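Local coordinates for tryptophane-5-halogenase (Microbispora sp. ATCC PTA-5024, PDB 5UAO), which probably chlorinates tryptophan at carbon 5, using bound FAD, in the biosynthesis of the lanthipeptide NAI-107, at residues 156-161 with 501-506; 275-280 with 314-319. One frame throughout, in Å; residues are numbered along the deposited sequence.

Contact 1: 156-161 with 501-506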
loop_
_atom_site.group_PDB
_atom_site.type_symbol
_atom_site.label_atom_id
_atom_site.label_comp_id
_atom_site.label_asym_id
_atom_site.label_seq_id
_atom_site.Cartn_x
_atom_site.Cartn_y
_atom_site.Cartn_z
ATOM N N VAL A 156 -13.134 -13.102 29.266
ATOM C CA VAL A 156 -13.981 -12.362 30.196
ATOM C C VAL A 156 -13.891 -13.187 31.478
ATOM O O VAL A 156 -13.824 -14.434 31.411
ATOM C CB VAL A 156 -15.438 -12.245 29.731
ATOM C CG1 VAL A 156 -16.272 -11.387 30.722
ATOM C CG2 VAL A 156 -15.525 -11.634 28.340
ATOM N N TYR A 157 -13.863 -12.503 32.624
ATOM C CA TYR A 157 -13.497 -13.141 33.909
ATOM C C TYR A 157 -14.320 -12.565 35.031
ATOM O O TYR A 157 -14.542 -11.349 35.089
ATOM C CB TYR A 157 -12.042 -12.877 34.206
ATOM C CG TYR A 157 -11.122 -13.359 33.091
ATOM C CD1 TYR A 157 -10.822 -12.542 31.989
ATOM C CD2 TYR A 157 -10.571 -14.660 33.122
ATOM C CE1 TYR A 157 -9.997 -13.006 30.967
ATOM C CE2 TYR A 157 -9.742 -15.122 32.095
ATOM C CZ TYR A 157 -9.489 -14.309 31.012
ATOM O OH TYR A 157 -8.668 -14.760 30.016
ATOM N N ARG A 158 -14.846 -13.418 35.890
ATOM C CA ARG A 158 -15.448 -12.904 37.098
ATOM C C ARG A 158 -14.301 -12.296 37.906
ATOM O O ARG A 158 -13.314 -12.963 38.176
ATOM C CB ARG A 158 -16.191 -13.972 37.861
ATOM C CG ARG A 158 -17.702 -13.837 37.728
ATOM C CD ARG A 158 -18.416 -15.078 38.230
ATOM N NE ARG A 158 -17.867 -16.318 37.649
ATOM C CZ ARG A 158 -18.587 -17.401 37.350
ATOM N NH1 ARG A 158 -19.902 -17.430 37.569
ATOM N NH2 ARG A 158 -17.997 -18.465 36.816
ATOM N N GLY A 159 -14.400 -10.997 38.161
ATOM C CA GLY A 159 -13.462 -10.290 39.012
ATOM C C GLY A 159 -14.132 -10.109 40.350
ATOM O O GLY A 159 -15.334 -10.371 40.492
ATOM N N GLU A 160 -13.361 -9.664 41.338
ATOM C CA GLU A 160 -13.919 -9.385 42.662
ATOM C C GLU A 160 -15.008 -8.305 42.572
ATOM O O GLU A 160 -14.731 -7.155 42.228
ATOM C CB GLU A 160 -12.820 -8.970 43.647
ATOM C CG GLU A 160 -13.182 -9.203 45.104
ATOM C CD GLU A 160 -13.257 -10.683 45.451
ATOM O OE1 GLU A 160 -14.119 -11.392 44.883
ATOM O OE2 GLU A 160 -12.453 -11.142 46.292
ATOM N N GLY A 161 -16.247 -8.703 42.843
ATOM C CA GLY A 161 -17.391 -7.820 42.718
ATOM C C GLY A 161 -17.535 -7.244 41.329
ATOM O O GLY A 161 -17.702 -6.029 41.161
ATOM N N ARG A 501 -8.939 -19.960 32.101
ATOM C CA ARG A 501 -9.778 -19.341 33.131
ATOM C C ARG A 501 -10.904 -18.460 32.565
ATOM O O ARG A 501 -11.736 -17.954 33.322
ATOM C CB ARG A 501 -8.912 -18.484 34.070
ATOM C CG ARG A 501 -7.816 -19.320 34.682
ATOM C CD ARG A 501 -7.248 -18.721 35.934
ATOM N NE ARG A 501 -6.656 -17.401 35.730
ATOM C CZ ARG A 501 -5.412 -17.185 35.302
ATOM N NH1 ARG A 501 -4.633 -18.214 34.983
ATOM N NH2 ARG A 501 -4.938 -15.942 35.172
ATOM N N GLY A 502 -10.974 -18.296 31.231
ATOM C CA GLY A 502 -12.025 -17.473 30.650
ATOM C C GLY A 502 -13.382 -18.091 30.872
ATOM O O GLY A 502 -13.521 -19.293 31.004
ATOM N N LEU A 503 -14.401 -17.265 30.909
ATOM C CA LEU A 503 -15.781 -17.754 31.013
ATOM C C LEU A 503 -16.165 -18.526 29.713
ATOM O O LEU A 503 -15.535 -18.385 28.673
ATOM C CB LEU A 503 -16.731 -16.578 31.273
ATOM C CG LEU A 503 -16.510 -15.776 32.600
ATOM C CD1 LEU A 503 -17.515 -14.665 32.711
ATOM C CD2 LEU A 503 -16.617 -16.681 33.805
ATOM N N ARG A 504 -17.168 -19.356 29.823
ATOM C CA ARG A 504 -17.906 -19.813 28.654
ATOM C C ARG A 504 -18.592 -18.665 28.069
ATOM O O ARG A 504 -19.024 -17.764 28.827
ATOM C CB ARG A 504 -18.928 -20.834 29.037
ATOM C CG ARG A 504 -18.256 -22.092 29.544
ATOM C CD ARG A 504 -17.432 -22.805 28.490
ATOM N NE ARG A 504 -16.896 -24.040 29.077
ATOM C CZ ARG A 504 -15.891 -24.766 28.567
ATOM N NH1 ARG A 504 -15.281 -24.433 27.438
ATOM N NH2 ARG A 504 -15.493 -25.857 29.188
ATOM N N GLN A 505 -18.824 -18.709 26.748
ATOM C CA GLN A 505 -19.383 -17.509 26.079
ATOM C C GLN A 505 -20.745 -17.096 26.643
ATOM O O GLN A 505 -21.065 -15.892 26.771
ATOM C CB GLN A 505 -19.420 -17.698 24.542
ATOM C CG GLN A 505 -20.212 -16.648 23.862
ATOM C CD GLN A 505 -20.164 -16.625 22.323
ATOM O OE1 GLN A 505 -19.900 -17.624 21.597
ATOM N NE2 GLN A 505 -20.507 -15.509 21.845
ATOM N N SER A 506 -21.583 -18.072 26.933
ATOM C CA SER A 506 -22.952 -17.788 27.160
ATOM C C SER A 506 -23.080 -16.891 28.467
ATOM O O SER A 506 -23.832 -15.866 28.482
ATOM C CB SER A 506 -23.736 -19.107 27.277
ATOM O OG SER A 506 -25.112 -18.793 27.518
#
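The ring of Tyr-157 meets the backbone of Arg-501 and Gly-502 obliquely along its CD2-CE2 side. Tyr-157 CE2 stands 3.5 Å from Gly-502 N. Tyr-157 CD2 lies 3.5 Å from Arg-501 O. Arg-501 CB sits at the ring edge, in plane, 4.0 Å from Tyr-157 CE2. CG of Tyr-157 lies beside the backbone N (chi1 -57°), which brings the ring near 501-502 although its CB points away; beyond it, the hydroxyl bonds to Leu-498 O. The Arg-158 guanidinium also meets its neighbour obliquely, with NH2 3.8 Å from Leu-503 CD2, while its NH1 forms a salt bridge with Glu-507. Strand 156-159 is one arm of a beta hairpin with strand 162-165, and it rests on the linker between helices 485-501 and 505-514. Leu-503 N donates to Val-156 O (2.9 Å, N-H...O angle 161°), and the backbone of Leu-503 also pairs with Val-154. The Leu-503 side chain spreads both branches here, CD1 reaching Val-156 CG1 at 4.0 Å. Replacing Leu-503 with an alanine is likely to deprive Val-156 CG1 and the Arg-158 guanidinium of this apolar neighbour. Gly-502 O accepts from Arg-153 NH1.

Contact 2: 275-280 with 314-319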
loop_
_atom_site.group_PDB
_atom_site.type_symbol
_atom_site.label_atom_id
_atom_site.label_comp_id
_atom_site.label_asym_id
_atom_site.label_seq_id
_atom_site.Cartn_x
_atom_site.Cartn_y
_atom_site.Cartn_z
ATOM N N THR A 275 -16.917 -22.101 12.321
ATOM C CA THR A 275 -16.195 -23.324 11.950
ATOM C C THR A 275 -16.309 -23.481 10.419
ATOM O O THR A 275 -17.386 -23.209 9.825
ATOM C CB THR A 275 -16.779 -24.546 12.673
ATOM O OG1 THR A 275 -16.703 -24.346 14.096
ATOM C CG2 THR A 275 -16.044 -25.853 12.299
ATOM N N ALA A 276 -15.210 -23.885 9.804
ATOM C CA ALA A 276 -15.164 -24.217 8.381
ATOM C C ALA A 276 -14.684 -25.643 8.280
ATOM O O ALA A 276 -13.533 -25.948 8.656
ATOM C CB ALA A 276 -14.190 -23.307 7.670
ATOM N N THR A 277 -15.583 -26.511 7.792
ATOM C CA THR A 277 -15.356 -27.957 7.785
ATOM C C THR A 277 -15.261 -28.457 6.349
ATOM O O THR A 277 -16.203 -28.256 5.566
ATOM C CB THR A 277 -16.559 -28.640 8.511
ATOM O OG1 THR A 277 -16.621 -28.211 9.890
ATOM C CG2 THR A 277 -16.486 -30.090 8.525
ATOM N N THR A 278 -14.221 -29.196 6.041
ATOM C CA THR A 278 -14.045 -29.723 4.682
ATOM C C THR A 278 -15.118 -30.817 4.456
ATOM O O THR A 278 -15.362 -31.616 5.355
ATOM C CB THR A 278 -12.679 -30.312 4.519
ATOM O OG1 THR A 278 -11.660 -29.324 4.715
ATOM C CG2 THR A 278 -12.435 -30.857 3.079
ATOM N N MET A 279 -15.731 -30.818 3.261
ATOM C CA MET A 279 -16.803 -31.689 2.882
ATOM C C MET A 279 -16.371 -32.317 1.534
ATOM O O MET A 279 -15.305 -31.990 1.000
ATOM C CB MET A 279 -18.115 -30.909 2.697
ATOM C CG MET A 279 -18.648 -30.159 3.948
ATOM S SD MET A 279 -19.212 -31.342 5.190
ATOM C CE MET A 279 -20.866 -31.614 4.599
ATOM N N ASN A 280 -17.147 -33.263 1.046
ATOM C CA ASN A 280 -16.687 -34.040 -0.130
ATOM C C ASN A 280 -16.577 -33.208 -1.401
ATOM O O ASN A 280 -15.729 -33.470 -2.259
ATOM C CB ASN A 280 -17.610 -35.243 -0.367
ATOM C CG ASN A 280 -17.493 -36.315 0.740
ATOM O OD1 ASN A 280 -16.481 -36.419 1.388
ATOM N ND2 ASN A 280 -18.543 -37.130 0.906
ATOM N N ALA A 314 -26.427 -33.880 6.334
ATOM C CA ALA A 314 -27.104 -34.622 7.394
ATOM C C ALA A 314 -26.294 -35.824 7.891
ATOM O O ALA A 314 -26.335 -36.146 9.073
ATOM C CB ALA A 314 -28.523 -35.012 6.988
ATOM N N ARG A 315 -25.490 -36.463 7.043
ATOM C CA ARG A 315 -24.574 -37.433 7.589
ATOM C C ARG A 315 -23.543 -36.818 8.502
ATOM O O ARG A 315 -23.217 -37.398 9.557
ATOM C CB ARG A 315 -23.874 -38.266 6.491
ATOM C CG ARG A 315 -24.829 -39.274 5.814
ATOM C CD ARG A 315 -24.086 -40.264 4.878
ATOM N NE ARG A 315 -23.351 -39.594 3.785
ATOM C CZ ARG A 315 -23.912 -39.195 2.628
ATOM N NH1 ARG A 315 -25.182 -39.402 2.399
ATOM N NH2 ARG A 315 -23.187 -38.616 1.674
ATOM N N ARG A 316 -22.957 -35.686 8.072
ATOM C CA ARG A 316 -21.846 -35.119 8.780
ATOM C C ARG A 316 -22.316 -34.396 10.089
ATOM O O ARG A 316 -21.564 -34.317 11.051
ATOM C CB ARG A 316 -21.061 -34.163 7.862
ATOM C CG ARG A 316 -19.881 -33.509 8.524
ATOM C CD ARG A 316 -18.757 -34.494 8.866
ATOM N NE ARG A 316 -17.657 -33.807 9.545
ATOM C CZ ARG A 316 -17.717 -33.286 10.786
ATOM N NH1 ARG A 316 -18.828 -33.338 11.535
ATOM N NH2 ARG A 316 -16.643 -32.694 11.313
ATOM N N PHE A 317 -23.530 -33.868 10.060
ATOM C CA PHE A 317 -24.102 -33.018 11.122
ATOM C C PHE A 317 -25.521 -33.533 11.438
ATOM O O PHE A 317 -26.531 -32.859 11.187
ATOM C CB PHE A 317 -24.169 -31.572 10.692
ATOM C CG PHE A 317 -22.837 -30.968 10.372
ATOM C CD1 PHE A 317 -21.973 -30.554 11.376
ATOM C CD2 PHE A 317 -22.407 -30.848 9.046
ATOM C CE1 PHE A 317 -20.716 -29.984 11.097
ATOM C CE2 PHE A 317 -21.152 -30.237 8.763
ATOM C CZ PHE A 317 -20.321 -29.818 9.792
ATOM N N PRO A 318 -25.596 -34.707 12.053
ATOM C CA PRO A 318 -26.900 -35.364 12.248
ATOM C C PRO A 318 -27.826 -34.509 13.053
ATOM O O PRO A 318 -27.428 -33.919 14.053
ATOM C CB PRO A 318 -26.529 -36.625 13.038
ATOM C CG PRO A 318 -25.134 -36.916 12.635
ATOM C CD PRO A 318 -24.500 -35.538 12.611
ATOM N N GLY A 319 -29.032 -34.386 12.560
ATOM C CA GLY A 319 -30.065 -33.545 13.164
ATOM C C GLY A 319 -30.273 -32.241 12.468
ATOM O O GLY A 319 -31.151 -31.489 12.836
#
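Thr-277 and Met-279 meet Arg-316 and Phe-317 through side chains alone. The Thr-277 branches divide the work: CG2 lies 3.8 Å from Arg-316 NH2, approaching the guanidinium obliquely, and OG1 comes to the edge of the Phe-317 ring, near its plane, 4.0 Å from CZ. Met-279, bent at chi2 and chi3, lays SD 4.0 Å from Arg-316 CG and 4.2 Å from Phe-317 CE2, oblique to the ring. Arg-316 and Phe-317 also pack on each other. Arg-316 CG, anti to the backbone N (chi1 179°), sits over one face of the Phe-317 ring, 3.5 Å above its plane and offset toward the rim, and CZ of Phe-317 in turn lies over one face of the guanidinium. Glu-108 forms the second shell: one carboxylate oxygen takes the salt bridge from Arg-316 NH2 and the other a hydrogen bond with Thr-277 OG1, tying both residues to one acid. This is plain packing of the C-terminal end of helix 306-316 on a mixed sheet of the tryptophan halogenase fold. In that sheet strand 274-279 runs between strands 104-108 and 282-288, and Phe-317 reaches on to Cys-284 of strand 282-288 and Leu-295 of strand 293-299.

How the contacts relate
The two contacts share no helix or strand and do not touch: their centres are 31 Å apart and their nearest atoms about 11 Å. Along the chain, contact 2 is nested inside the long loop closed by contact 1. Both are partly buried, with three of six touching residues buried in contact 1, two of four in contact 2, and exposed arginines in each. Contact 2 joins a helix end to a large sheet, the side chain of Met-279 about 13 Å from the bound FAD; contact 1 holds a hairpin to an interhelical linker. A backbone hydrogen bond crosses contact 1, whose Arg-158 pairs beyond it with Glu-507; contact 2 rests on side-chain packing, and its outside acid, Glu-108, holds both segments.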